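Local coordinates for putative ABC-transporter ATP-binding protein (PDB 1Z47) that probably binds and hydrolyses ATP as the nucleotide-binding subunit of an ABC transporter thought to import sulfate, at residues F17-K22 and L60-R66; V104-V108 and V154-R158; P164-D170 and V197-V202; L291-E296 and R336-W342; G310-C315 and E326-S331. All blocks are in the same frame, centred on the assembly; numbering follows the deposited sequence.

How the interactions relate
Interactions 1, 2 and 3 lie in the ATP-binding cassette. Interactions 4 and 5 belong to the C-terminal beta domain, with centres 36 to 57 Å from the first three. Interaction 3 is the buried parallel-strand core and rests on backbone bonds. Interaction 1 packs on one side of it, where Ala62 and Ile61 touch Leu168. Interaction 2, also buried, is mainly valine packing and meets the other side through Leu156. Interactions 1, 4 and 5 are only partly buried. Interaction 1 ends in a salt bridge. Interactions 4 and 5 share one antiparallel sheet and meet through Trp337, Leu291, Val327, Val329 and Cys315. Interaction 4 relies on indole faces, interaction 5 on hairpin bonds and a ring stack.

Interaction 1: residues F17-K22 and L60-R66; sequences FVGVEK and LIAGLER
Phe17 and Lys22 both reach the segment 60-66, although the chain turns a corner at Val18 and Gly19 between them. Gly19 and Val20 both face Val34, which makes a G1 beta bulge. The contact lies in the ABC ATPase domain. It sets strand 15-22 of the antiparallel sheet against the end of helix 54-62, the helix that follows a probable Walker A loop. The apolar part is centred on Phe17. Its outer ring atoms meet the helix obliquely, and CZ lies 3.5 Å from Leu60 CB. The neighbouring CE2 is 3.5 Å from Ile61 CG1. Both side chains cross the phenyl at about a right angle. Val20 CG1 adds a looser contact, 4.2 Å from Leu60 CG. Phe36 stacks on Phe17 from within the sheet.

Toward the surface the contact becomes polar. The Lys22 chain bends at its second torsion (chi2 -73°). It then runs past the backbone carbonyl of Arg66 to form a salt bridge with Glu65. Arg59 forms a second salt bridge with Glu65, through OE1, so the carboxylate probably balances two positive charges. Lys22 CE passes 3.4 Å from Arg66 O, and Lys22 NZ reaches Glu65 OE2 at 3.3 Å, where the hydrogen bond is weak.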
# COMPACT_ATOMS: atom_id res chain seq x y z
N PHE B 17 -13.59 11.79 -23.86
CA PHE B 17 -14.89 12.04 -23.27
C PHE B 17 -15.26 13.47 -23.66
O PHE B 17 -14.43 14.37 -23.56
CB PHE B 17 -14.84 11.91 -21.73
CG PHE B 17 -15.12 10.51 -21.23
CD1 PHE B 17 -15.77 10.31 -20.01
CD2 PHE B 17 -14.72 9.39 -21.96
CE1 PHE B 17 -16.02 9.03 -19.53
CE2 PHE B 17 -14.96 8.10 -21.49
CZ PHE B 17 -15.61 7.92 -20.27
N VAL B 18 -16.49 13.66 -24.10
CA VAL B 18 -16.97 14.99 -24.49
C VAL B 18 -18.15 15.36 -23.62
O VAL B 18 -19.26 14.84 -23.81
CB VAL B 18 -17.40 15.01 -25.98
CG1 VAL B 18 -17.93 16.41 -26.35
CG2 VAL B 18 -16.22 14.64 -26.86
N GLY B 19 -17.91 16.23 -22.64
CA GLY B 19 -18.96 16.67 -21.75
C GLY B 19 -19.81 15.52 -21.24
O GLY B 19 -21.04 15.59 -21.25
N VAL B 20 -19.14 14.46 -20.80
CA VAL B 20 -19.83 13.28 -20.31
C VAL B 20 -20.38 13.52 -18.92
O VAL B 20 -19.68 14.01 -18.02
CB VAL B 20 -18.89 12.06 -20.29
CG1 VAL B 20 -19.61 10.86 -19.71
CG2 VAL B 20 -18.39 11.77 -21.72
N GLU B 21 -21.64 13.17 -18.75
CA GLU B 21 -22.34 13.35 -17.50
C GLU B 21 -23.17 12.12 -17.19
O GLU B 21 -23.89 11.62 -18.06
CB GLU B 21 -23.22 14.59 -17.61
CG GLU B 21 -24.09 14.88 -16.42
CD GLU B 21 -25.02 16.06 -16.68
OE1 GLU B 21 -24.50 17.18 -16.92
OE2 GLU B 21 -26.26 15.86 -16.64
N LYS B 22 -23.07 11.65 -15.95
CA LYS B 22 -23.80 10.48 -15.47
C LYS B 22 -23.88 10.72 -13.97
O LYS B 22 -22.93 10.48 -13.24
CB LYS B 22 -23.00 9.21 -15.75
CG LYS B 22 -23.80 8.07 -16.32
CD LYS B 22 -24.70 7.41 -15.30
CE LYS B 22 -25.17 6.07 -15.84
NZ LYS B 22 -26.10 5.36 -14.94
N LEU B 60 -17.89 3.67 -18.26
CA LEU B 60 -18.41 4.45 -19.39
C LEU B 60 -17.57 4.15 -20.64
O LEU B 60 -18.07 4.21 -21.76
CB LEU B 60 -18.33 5.96 -19.13
CG LEU B 60 -19.54 6.81 -18.71
CD1 LEU B 60 -20.79 6.37 -19.45
CD2 LEU B 60 -19.75 6.71 -17.23
N ILE B 61 -16.28 3.85 -20.44
CA ILE B 61 -15.40 3.53 -21.55
C ILE B 61 -15.72 2.11 -22.05
O ILE B 61 -15.64 1.82 -23.26
CB ILE B 61 -13.91 3.58 -21.14
CG1 ILE B 61 -13.53 4.99 -20.69
CG2 ILE B 61 -13.04 3.15 -22.32
CD1 ILE B 61 -12.10 5.09 -20.16
N ALA B 62 -16.10 1.24 -21.12
CA ALA B 62 -16.43 -0.15 -21.46
C ALA B 62 -17.79 -0.27 -22.15
O ALA B 62 -18.00 -1.14 -22.99
CB ALA B 62 -16.42 -1.01 -20.20
N GLY B 63 -18.71 0.62 -21.81
CA GLY B 63 -20.02 0.56 -22.40
C GLY B 63 -20.94 -0.09 -21.40
O GLY B 63 -22.11 -0.30 -21.67
N LEU B 64 -20.40 -0.41 -20.23
CA LEU B 64 -21.20 -1.03 -19.17
C LEU B 64 -22.18 -0.00 -18.62
O LEU B 64 -23.18 -0.35 -18.01
CB LEU B 64 -20.30 -1.55 -18.06
CG LEU B 64 -19.53 -2.81 -18.47
CD1 LEU B 64 -18.38 -3.07 -17.50
CD2 LEU B 64 -20.50 -4.00 -18.51
N GLU B 65 -21.87 1.27 -18.86
CA GLU B 65 -22.71 2.38 -18.43
C GLU B 65 -22.82 3.33 -19.61
O GLU B 65 -21.93 3.37 -20.46
CB GLU B 65 -22.07 3.13 -17.26
CG GLU B 65 -21.96 2.33 -15.98
CD GLU B 65 -23.29 2.15 -15.29
OE1 GLU B 65 -23.34 1.44 -14.26
OE2 GLU B 65 -24.30 2.72 -15.77
N ARG B 66 -23.91 4.09 -19.67
CA ARG B 66 -24.10 5.03 -20.76
C ARG B 66 -24.29 6.44 -20.20
O ARG B 66 -25.02 6.63 -19.22
CB ARG B 66 -25.31 4.64 -21.59
CG ARG B 66 -25.17 4.96 -23.06
CD ARG B 66 -24.85 3.70 -23.86
NE ARG B 66 -25.98 2.77 -23.92
CZ ARG B 66 -25.97 1.63 -24.61
NH1 ARG B 66 -24.90 1.29 -25.31
NH2 ARG B 66 -27.04 0.85 -24.61

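Interaction 2: residues V104-V108 and V154-R158; sequences VYDNV and VALAR
Val108 presses on Ala157 at the tight end of this buried helix pair. Val108 CG2 is only 3.4 Å from Ala157 CB, closer than usual for two carbons. This methyl lies anti to its own carbonyl carbon, beside the backbone N, and points into the helix interface. It also lies 4.1 Å from Val154 CG1. One turn earlier, Val104 CG1 meets Val154 CG2 at 3.9 Å. Val154 is thus gripped between two valines of helix 104-109. Cutting Val108 back to an alanine is likely to open a gap beside Ala157 and leave Val154 CG1 without one of its two valine neighbours.

The flank formed by Asn107 and Arg158 is more polar and has no direct hydrogen bond. The aliphatic part of Arg158 runs alongside the Asn107 carbonyl, with CG 3.5 Å from Asn107 O. The Asn107 amide and the Arg158 guanidinium planes are 60° apart. Asn107 OD1 instead accepts from the backbone N of Phe99. The Arg158 guanidinium makes cation-pi contacts with Tyr96 and Phe99. Just past the tight end, water takes over: water 1 donates to Val108 O at 2.8 Å and to Arg158 O at 2.7 Å, bridging the two carbonyls. The helix axes are 8.9 Å apart and run at 38°. Helix 148-160 begins within the LSGGQ signature sequence, and the pair belongs to what is probably the helical subdomain of the ABC ATPase.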
# COMPACT_ATOMS: atom_id res chain seq x y z
N VAL B 104 -6.16 -23.43 -19.08
CA VAL B 104 -5.58 -22.14 -19.33
C VAL B 104 -5.65 -21.89 -20.83
O VAL B 104 -6.14 -20.85 -21.28
CB VAL B 104 -4.15 -22.13 -18.83
CG1 VAL B 104 -3.40 -20.89 -19.35
CG2 VAL B 104 -4.17 -22.16 -17.27
N TYR B 105 -5.22 -22.87 -21.61
CA TYR B 105 -5.25 -22.72 -23.07
C TYR B 105 -6.63 -22.32 -23.58
O TYR B 105 -6.78 -21.41 -24.42
CB TYR B 105 -4.84 -24.03 -23.76
CG TYR B 105 -4.85 -23.94 -25.28
CD1 TYR B 105 -3.67 -23.81 -26.00
CD2 TYR B 105 -6.05 -24.00 -25.99
CE1 TYR B 105 -3.67 -23.74 -27.40
CE2 TYR B 105 -6.06 -23.93 -27.38
CZ TYR B 105 -4.86 -23.80 -28.07
OH TYR B 105 -4.87 -23.74 -29.45
N ASP B 106 -7.65 -23.01 -23.11
CA ASP B 106 -8.99 -22.72 -23.60
C ASP B 106 -9.56 -21.42 -23.07
O ASP B 106 -10.34 -20.77 -23.75
CB ASP B 106 -9.92 -23.90 -23.30
CG ASP B 106 -9.62 -25.09 -24.18
OD1 ASP B 106 -8.94 -24.90 -25.21
OD2 ASP B 106 -10.06 -26.20 -23.85
N ASN B 107 -9.15 -21.05 -21.86
CA ASN B 107 -9.61 -19.78 -21.28
C ASN B 107 -9.11 -18.65 -22.16
O ASN B 107 -9.85 -17.72 -22.47
CB ASN B 107 -9.05 -19.60 -19.88
CG ASN B 107 -10.06 -19.93 -18.80
OD1 ASN B 107 -10.94 -19.13 -18.49
ND2 ASN B 107 -9.94 -21.13 -18.24
N VAL B 108 -7.84 -18.75 -22.56
CA VAL B 108 -7.20 -17.73 -23.39
C VAL B 108 -7.64 -17.69 -24.85
O VAL B 108 -7.61 -16.62 -25.46
CB VAL B 108 -5.65 -17.87 -23.35
CG1 VAL B 108 -5.01 -17.02 -24.43
CG2 VAL B 108 -5.14 -17.45 -21.98
N VAL B 154 -3.39 -15.19 -16.57
CA VAL B 154 -4.28 -15.85 -17.53
C VAL B 154 -5.42 -14.91 -17.94
O VAL B 154 -5.80 -14.87 -19.11
CB VAL B 154 -4.86 -17.19 -16.95
CG1 VAL B 154 -5.82 -17.83 -17.96
CG2 VAL B 154 -3.73 -18.17 -16.64
N ALA B 155 -5.95 -14.15 -16.99
CA ALA B 155 -7.03 -13.22 -17.28
C ALA B 155 -6.55 -12.14 -18.25
O ALA B 155 -7.27 -11.74 -19.17
CB ALA B 155 -7.54 -12.58 -15.94
N LEU B 156 -5.33 -11.66 -18.06
CA LEU B 156 -4.80 -10.64 -18.96
C LEU B 156 -4.61 -11.26 -20.36
O LEU B 156 -4.83 -10.59 -21.38
CB LEU B 156 -3.47 -10.08 -18.43
CG LEU B 156 -2.75 -9.03 -19.29
CD1 LEU B 156 -3.67 -7.84 -19.58
CD2 LEU B 156 -1.49 -8.55 -18.55
N ALA B 157 -4.22 -12.54 -20.42
CA ALA B 157 -4.03 -13.20 -21.72
C ALA B 157 -5.37 -13.33 -22.48
O ALA B 157 -5.43 -13.06 -23.69
CB ALA B 157 -3.38 -14.59 -21.51
N ARG B 158 -6.42 -13.74 -21.77
CA ARG B 158 -7.77 -13.88 -22.33
C ARG B 158 -8.25 -12.55 -22.89
O ARG B 158 -8.78 -12.49 -23.99
CB ARG B 158 -8.77 -14.34 -21.26
CG ARG B 158 -10.23 -14.34 -21.70
CD ARG B 158 -11.15 -14.99 -20.65
NE ARG B 158 -11.13 -14.25 -19.38
CZ ARG B 158 -11.77 -14.62 -18.27
NH1 ARG B 158 -11.69 -13.87 -17.18
NH2 ARG B 158 -12.49 -15.74 -18.24
O HOH W 1 -9.58 -14.62 -25.36

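Interaction 3: residues P164-D170 and V197-V202; sequences PQVLLFD and VTSVFV
Leu168 and Val200 form the apolar centre on one face of the sheet. They lie side by side and point the same way, with Leu168 CD2 3.9 Å from Val200 CB. Helix 54-62 covers this face, through Ala62 against Leu168. On the other face the CB atoms of Phe169 and Phe201 meet at 3.7 Å, but the rings diverge. The Phe201 ring is turned away by its torsion (chi1 65°), which sets CG between the backbone N and the carbonyl carbon. Phe169 instead presents its ring edge to Val200 O.

Between the strands runs a parallel ladder, part of the beta-alpha-beta unit formed with helix 178-195. Strand 166-170, ending in Asp170, fits the Walker B strand of P-loop ATPases. Leu167 N donates to Thr198 O at 2.8 Å, and Leu167 O accepts from Val200 N. Phe169 repeats the pattern, giving to Val200 O and taking from Val202 N.

The side-chain hydroxyls find partners outside the two strands. Ser199 OG passes 3.5 Å from Leu167 CB but bonds to His192 of the crossover helix. Thr198 OG1 turns to Thr14 and Gly41. Backbone bonds thus supply the polar cohesion here, while the hydroxyls tie strand 198-203 to its surroundings.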
# COMPACT_ATOMS: atom_id res chain seq x y z
N PRO B 164 -7.45 -6.31 -28.47
CA PRO B 164 -8.27 -5.12 -28.19
C PRO B 164 -7.51 -3.83 -28.42
O PRO B 164 -6.28 -3.79 -28.33
CB PRO B 164 -8.65 -5.29 -26.72
CG PRO B 164 -8.66 -6.78 -26.54
CD PRO B 164 -7.43 -7.21 -27.31
N GLN B 165 -8.25 -2.76 -28.71
CA GLN B 165 -7.66 -1.44 -28.92
C GLN B 165 -7.38 -0.84 -27.54
O GLN B 165 -6.34 -0.19 -27.31
CB GLN B 165 -8.65 -0.52 -29.63
CG GLN B 165 -8.62 -0.50 -31.15
CD GLN B 165 -9.54 0.61 -31.70
OE1 GLN B 165 -9.32 1.79 -31.43
NE2 GLN B 165 -10.55 0.22 -32.46
N VAL B 166 -8.34 -1.04 -26.64
CA VAL B 166 -8.26 -0.52 -25.28
C VAL B 166 -8.31 -1.65 -24.25
O VAL B 166 -9.05 -2.62 -24.39
CB VAL B 166 -9.40 0.49 -25.01
CG1 VAL B 166 -9.22 1.09 -23.62
CG2 VAL B 166 -9.39 1.61 -26.07
N LEU B 167 -7.50 -1.49 -23.21
CA LEU B 167 -7.41 -2.45 -22.12
C LEU B 167 -7.88 -1.71 -20.84
O LEU B 167 -7.33 -0.66 -20.50
CB LEU B 167 -5.96 -2.90 -22.01
CG LEU B 167 -5.62 -4.29 -21.48
CD1 LEU B 167 -6.31 -5.36 -22.32
CD2 LEU B 167 -4.10 -4.48 -21.53
N LEU B 168 -8.91 -2.25 -20.18
CA LEU B 168 -9.45 -1.66 -18.95
C LEU B 168 -9.25 -2.53 -17.70
O LEU B 168 -9.67 -3.70 -17.67
CB LEU B 168 -10.94 -1.39 -19.13
CG LEU B 168 -11.29 -0.57 -20.38
CD1 LEU B 168 -12.79 -0.37 -20.46
CD2 LEU B 168 -10.55 0.77 -20.33
N PHE B 169 -8.67 -1.96 -16.64
CA PHE B 169 -8.45 -2.73 -15.40
C PHE B 169 -9.29 -2.15 -14.27
O PHE B 169 -9.18 -0.97 -13.96
CB PHE B 169 -6.97 -2.67 -14.99
CG PHE B 169 -6.04 -3.29 -15.98
CD1 PHE B 169 -5.67 -2.60 -17.13
CD2 PHE B 169 -5.54 -4.57 -15.78
CE1 PHE B 169 -4.82 -3.18 -18.07
CE2 PHE B 169 -4.69 -5.17 -16.71
CZ PHE B 169 -4.33 -4.47 -17.86
N ASP B 170 -10.15 -2.96 -13.66
CA ASP B 170 -10.94 -2.46 -12.54
C ASP B 170 -10.47 -3.09 -11.22
O ASP B 170 -11.08 -4.06 -10.75
CB ASP B 170 -12.42 -2.76 -12.74
CG ASP B 170 -13.32 -2.00 -11.76
OD1 ASP B 170 -14.54 -2.26 -11.76
OD2 ASP B 170 -12.81 -1.13 -11.00
N VAL B 197 -0.65 -1.29 -26.55
CA VAL B 197 -2.07 -0.95 -26.45
C VAL B 197 -2.30 0.32 -25.63
O VAL B 197 -1.35 0.93 -25.14
CB VAL B 197 -2.83 -2.12 -25.79
CG1 VAL B 197 -4.34 -1.95 -25.93
CG2 VAL B 197 -2.40 -3.42 -26.42
N THR B 198 -3.55 0.74 -25.50
CA THR B 198 -3.95 1.91 -24.71
C THR B 198 -4.57 1.31 -23.44
O THR B 198 -5.50 0.51 -23.53
CB THR B 198 -5.02 2.75 -25.45
OG1 THR B 198 -4.48 3.24 -26.68
CG2 THR B 198 -5.48 3.94 -24.58
N SER B 199 -4.08 1.70 -22.27
CA SER B 199 -4.61 1.11 -21.04
C SER B 199 -5.08 2.13 -20.00
O SER B 199 -4.45 3.17 -19.82
CB SER B 199 -3.54 0.22 -20.41
OG SER B 199 -3.17 -0.86 -21.25
N VAL B 200 -6.18 1.81 -19.32
CA VAL B 200 -6.74 2.68 -18.28
C VAL B 200 -7.02 1.79 -17.06
O VAL B 200 -7.62 0.72 -17.20
CB VAL B 200 -8.09 3.32 -18.70
CG1 VAL B 200 -8.47 4.43 -17.70
CG2 VAL B 200 -8.00 3.89 -20.12
N PHE B 201 -6.61 2.23 -15.87
CA PHE B 201 -6.87 1.42 -14.68
C PHE B 201 -7.41 2.32 -13.58
O PHE B 201 -7.16 3.52 -13.57
CB PHE B 201 -5.60 0.69 -14.23
CG PHE B 201 -4.49 1.59 -13.76
CD1 PHE B 201 -4.34 1.87 -12.40
CD2 PHE B 201 -3.58 2.12 -14.67
CE1 PHE B 201 -3.28 2.67 -11.97
CE2 PHE B 201 -2.52 2.92 -14.26
CZ PHE B 201 -2.36 3.20 -12.90
N VAL B 202 -8.17 1.73 -12.67
CA VAL B 202 -8.79 2.46 -11.57
C VAL B 202 -7.98 2.22 -10.31
O VAL B 202 -7.48 1.11 -10.09
CB VAL B 202 -10.25 1.95 -11.36
CG1 VAL B 202 -10.76 2.32 -9.97
CG2 VAL B 202 -11.17 2.56 -12.46
O HOH W 2 -6.83 -0.95 -11.45

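Interaction 4: residues L291-E296 and R336-W342; sequences LQPASE and RWSPGAW
Trp337 and Trp342 carry most of this contact, each offering an indole to the segment 291-296. CH-pi packing comes first. Leu291 lies over one face of Trp337, with CD1 4.2 Å from the centroid of the five-membered ring. The opposite face carries the aliphatic chain of Arg336, whose CG lies over its centre. Glu296 packs over Trp342 in the same manner. Its CB stands 3.4 Å from the five-membered ring centroid, 8° off the normal. Glu296 CG is anti to the backbone N (chi1 167°) and the chain stays extended beyond it, which draws the carboxylate along the indole, so that OE2 lies 3.1 Å from Trp342 CZ2. The carboxylate and ring planes are 47° apart. A serine in place of Trp342 would probably leave the Glu296 chain without its apolar platform and free to turn.

Edge contacts come second. Pro293 CD meets Trp337 CH2 at 3.3 Å, at the edge of the indole. The same carbon touches Arg336 NH2 at 3.3 Å, near the guanidinium plane.

Hydrogen bonding is slight. Ala294 N gives a weak bond to Trp342 O at 3.4 Å. It lies beyond the regular pairing of strands 289-293 and 342-347, where Gln292 bonds to His344. Residues 336-341 form the later part of the connection from strand 324-330, with a type II turn from Ser338 to Ala341, and Trp342 opens strand 342-347. The contact closes one edge of the C-terminal sheet, probably in the CysA regulatory domain. Cohesion depends on indole surface and dispersion much more than on polar bonds.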
# COMPACT_ATOMS: atom_id res chain seq x y z
N LEU B 291 15.16 18.65 11.01
CA LEU B 291 15.18 18.78 12.45
C LEU B 291 16.58 18.97 13.02
O LEU B 291 17.54 18.35 12.56
CB LEU B 291 14.52 17.56 13.09
CG LEU B 291 13.21 17.19 12.41
CD1 LEU B 291 12.62 15.97 13.08
CD2 LEU B 291 12.25 18.36 12.46
N GLN B 292 16.68 19.84 14.02
CA GLN B 292 17.95 20.14 14.66
C GLN B 292 17.63 20.26 16.13
O GLN B 292 16.63 20.88 16.50
CB GLN B 292 18.50 21.44 14.10
CG GLN B 292 18.65 21.37 12.58
CD GLN B 292 19.14 22.66 11.95
OE1 GLN B 292 20.21 23.17 12.29
NE2 GLN B 292 18.36 23.19 11.00
N PRO B 293 18.46 19.66 17.00
CA PRO B 293 18.26 19.69 18.45
C PRO B 293 18.02 21.09 18.99
O PRO B 293 18.38 22.08 18.35
CB PRO B 293 19.56 19.07 18.99
CG PRO B 293 20.00 18.16 17.87
CD PRO B 293 19.75 19.02 16.66
N ALA B 294 17.39 21.17 20.16
CA ALA B 294 17.10 22.46 20.79
C ALA B 294 16.55 22.30 22.20
O ALA B 294 16.14 21.21 22.61
CB ALA B 294 16.11 23.25 19.93
N SER B 295 16.55 23.41 22.94
CA SER B 295 16.04 23.43 24.30
C SER B 295 14.52 23.64 24.23
O SER B 295 14.03 24.29 23.30
CB SER B 295 16.68 24.59 25.09
OG SER B 295 16.37 25.85 24.50
N GLU B 296 13.79 23.09 25.20
CA GLU B 296 12.34 23.25 25.25
C GLU B 296 12.07 24.74 25.12
O GLU B 296 11.24 25.18 24.33
CB GLU B 296 11.79 22.74 26.59
CG GLU B 296 10.36 23.14 26.88
CD GLU B 296 9.82 22.47 28.13
OE1 GLU B 296 10.49 22.56 29.19
OE2 GLU B 296 8.73 21.87 28.07
N ARG B 336 18.96 9.44 15.63
CA ARG B 336 19.12 10.82 16.08
C ARG B 336 18.03 11.46 16.94
O ARG B 336 18.34 12.31 17.79
CB ARG B 336 19.37 11.72 14.86
CG ARG B 336 19.69 13.15 15.24
CD ARG B 336 20.06 13.98 14.04
NE ARG B 336 20.39 15.34 14.42
CZ ARG B 336 20.77 16.30 13.57
NH1 ARG B 336 20.86 16.03 12.27
NH2 ARG B 336 21.03 17.51 14.02
N TRP B 337 16.77 11.07 16.75
CA TRP B 337 15.68 11.68 17.52
C TRP B 337 14.92 10.71 18.40
O TRP B 337 14.28 9.78 17.92
CB TRP B 337 14.70 12.36 16.57
CG TRP B 337 15.37 13.20 15.54
CD1 TRP B 337 15.43 12.96 14.20
CD2 TRP B 337 16.10 14.40 15.77
NE1 TRP B 337 16.16 13.95 13.58
CE2 TRP B 337 16.59 14.84 14.52
CE3 TRP B 337 16.40 15.15 16.91
CZ2 TRP B 337 17.35 16.00 14.38
CZ3 TRP B 337 17.17 16.30 16.77
CH2 TRP B 337 17.63 16.71 15.51
N SER B 338 14.97 10.96 19.71
CA SER B 338 14.30 10.11 20.68
C SER B 338 13.02 10.76 21.21
O SER B 338 12.89 11.98 21.22
CB SER B 338 15.26 9.83 21.84
OG SER B 338 14.68 8.95 22.80
N PRO B 339 12.05 9.94 21.65
CA PRO B 339 10.80 10.49 22.18
C PRO B 339 11.12 11.55 23.23
O PRO B 339 12.22 11.57 23.77
CB PRO B 339 10.11 9.27 22.79
CG PRO B 339 10.57 8.15 21.90
CD PRO B 339 12.04 8.46 21.71
N GLY B 340 10.16 12.42 23.52
CA GLY B 340 10.38 13.45 24.52
C GLY B 340 11.36 14.54 24.11
O GLY B 340 11.24 15.68 24.54
N ALA B 341 12.33 14.18 23.28
CA ALA B 341 13.34 15.14 22.82
C ALA B 341 12.74 16.41 22.22
O ALA B 341 11.73 16.35 21.51
CB ALA B 341 14.24 14.47 21.80
N TRP B 342 13.35 17.56 22.50
CA TRP B 342 12.88 18.84 21.96
C TRP B 342 13.63 19.18 20.67
O TRP B 342 14.82 18.92 20.55
CB TRP B 342 13.06 19.98 22.98
CG TRP B 342 12.00 19.96 24.03
CD1 TRP B 342 12.06 19.34 25.25
CD2 TRP B 342 10.67 20.49 23.92
NE1 TRP B 342 10.85 19.44 25.89
CE2 TRP B 342 9.98 20.14 25.10
CE3 TRP B 342 10.00 21.21 22.93
CZ2 TRP B 342 8.64 20.49 25.31
CZ3 TRP B 342 8.67 21.56 23.14
CH2 TRP B 342 8.01 21.20 24.32

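Interaction 5: residues G310-C315 and E326-S331; sequences GSYSAC and EVHVPS
Tyr312 and His328 form a face-to-face ring stack across two antiparallel strands. Their centroids are 4.1 Å apart and the planes tilt by 25°. The overlap is offset: Tyr312 CE1 lies over the centre of the imidazole, while His328 ND1 sits toward the rim of the phenol. A first torsion of 72° places Tyr312 CG between its backbone N and carbonyl carbon, and this swings the ring over His328.

Side-chain hydrogen bonds come next. Within strand 324-330, His328 NE2 donates to Glu326 OE2 at 2.8 Å. The carboxylate oxygen lies near the imidazole plane, though it is met from above its own plane, so the bond helps orient the imidazole. Tyr312 OH bonds to Lys309. The one such bond that crosses between the segments runs from Ser331 OG to Gly310 O, at 2.6 Å.

These strands are the two arms of the beta hairpin 312-319 and 324-330, at one edge of the C-terminal sheet. Backbone bonds join them in two hydrogen-bonded pairs. Ser313 N gives to Val329 O at 2.8 Å, almost straight at 174°, and Val329 N returns a bond to Ser313 O. Cys315 and Val327 repeat this, with Cys315 N 2.7 Å from Val327 O.

Beside the ladder, Ser313 CB touches Val329 CG2 at 3.7 Å.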
# COMPACT_ATOMS: atom_id res chain seq x y z
N GLY B 310 13.37 1.93 6.43
CA GLY B 310 14.30 1.48 5.41
C GLY B 310 15.09 2.58 4.75
O GLY B 310 16.21 2.87 5.16
N SER B 311 14.51 3.18 3.72
CA SER B 311 15.15 4.26 2.99
C SER B 311 15.12 5.57 3.77
O SER B 311 15.78 6.54 3.40
CB SER B 311 14.45 4.48 1.65
OG SER B 311 14.77 5.76 1.13
N TYR B 312 14.32 5.59 4.84
CA TYR B 312 14.20 6.80 5.65
C TYR B 312 13.55 6.46 6.98
O TYR B 312 12.93 5.40 7.12
CB TYR B 312 13.34 7.84 4.91
CG TYR B 312 11.87 7.48 4.85
CD1 TYR B 312 11.01 7.82 5.89
CD2 TYR B 312 11.35 6.72 3.79
CE1 TYR B 312 9.67 7.42 5.89
CE2 TYR B 312 10.00 6.30 3.78
CZ TYR B 312 9.17 6.66 4.85
OH TYR B 312 7.85 6.26 4.88
N SER B 313 13.71 7.35 7.95
CA SER B 313 13.13 7.18 9.25
C SER B 313 11.97 8.18 9.38
O SER B 313 12.11 9.37 9.04
CB SER B 313 14.17 7.45 10.34
OG SER B 313 13.65 7.24 11.65
N ALA B 314 10.82 7.71 9.84
CA ALA B 314 9.67 8.58 9.99
C ALA B 314 9.69 9.13 11.41
O ALA B 314 9.84 8.38 12.38
CB ALA B 314 8.37 7.81 9.74
N CYS B 315 9.54 10.44 11.52
CA CYS B 315 9.53 11.05 12.83
C CYS B 315 8.30 11.94 13.04
O CYS B 315 8.05 12.88 12.28
CB CYS B 315 10.81 11.87 13.01
SG CYS B 315 11.02 12.50 14.70
N GLU B 326 4.49 15.05 10.59
CA GLU B 326 5.23 13.86 10.19
C GLU B 326 6.41 14.36 9.36
O GLU B 326 6.24 15.12 8.42
CB GLU B 326 4.40 12.89 9.34
CG GLU B 326 5.21 11.63 8.97
CD GLU B 326 4.42 10.57 8.22
OE1 GLU B 326 3.17 10.64 8.21
OE2 GLU B 326 5.05 9.65 7.66
N VAL B 327 7.60 13.93 9.75
CA VAL B 327 8.81 14.34 9.07
C VAL B 327 9.59 13.09 8.66
O VAL B 327 9.62 12.10 9.40
CB VAL B 327 9.71 15.18 10.03
CG1 VAL B 327 11.05 15.52 9.33
CG2 VAL B 327 8.97 16.48 10.46
N HIS B 328 10.23 13.14 7.50
CA HIS B 328 11.03 12.02 7.02
C HIS B 328 12.51 12.40 7.03
O HIS B 328 12.91 13.31 6.32
CB HIS B 328 10.59 11.62 5.60
CG HIS B 328 9.24 10.97 5.55
ND1 HIS B 328 8.65 10.54 4.38
CD2 HIS B 328 8.37 10.64 6.54
CE1 HIS B 328 7.49 9.98 4.64
NE2 HIS B 328 7.29 10.03 5.95
N VAL B 329 13.31 11.74 7.85
CA VAL B 329 14.74 12.05 7.89
C VAL B 329 15.54 10.90 7.27
O VAL B 329 15.12 9.75 7.35
CB VAL B 329 15.23 12.30 9.33
CG1 VAL B 329 14.44 13.45 9.95
CG2 VAL B 329 15.07 11.05 10.16
N PRO B 330 16.71 11.20 6.66
CA PRO B 330 17.56 10.17 6.03
C PRO B 330 17.88 8.97 6.92
O PRO B 330 17.97 9.10 8.14
CB PRO B 330 18.81 10.95 5.64
CG PRO B 330 18.85 12.07 6.64
CD PRO B 330 17.41 12.50 6.69
N SER B 331 18.03 7.80 6.31
CA SER B 331 18.35 6.59 7.07
C SER B 331 19.56 6.84 7.97
O SER B 331 19.67 6.28 9.07
CB SER B 331 18.67 5.43 6.13
OG SER B 331 17.55 5.11 5.32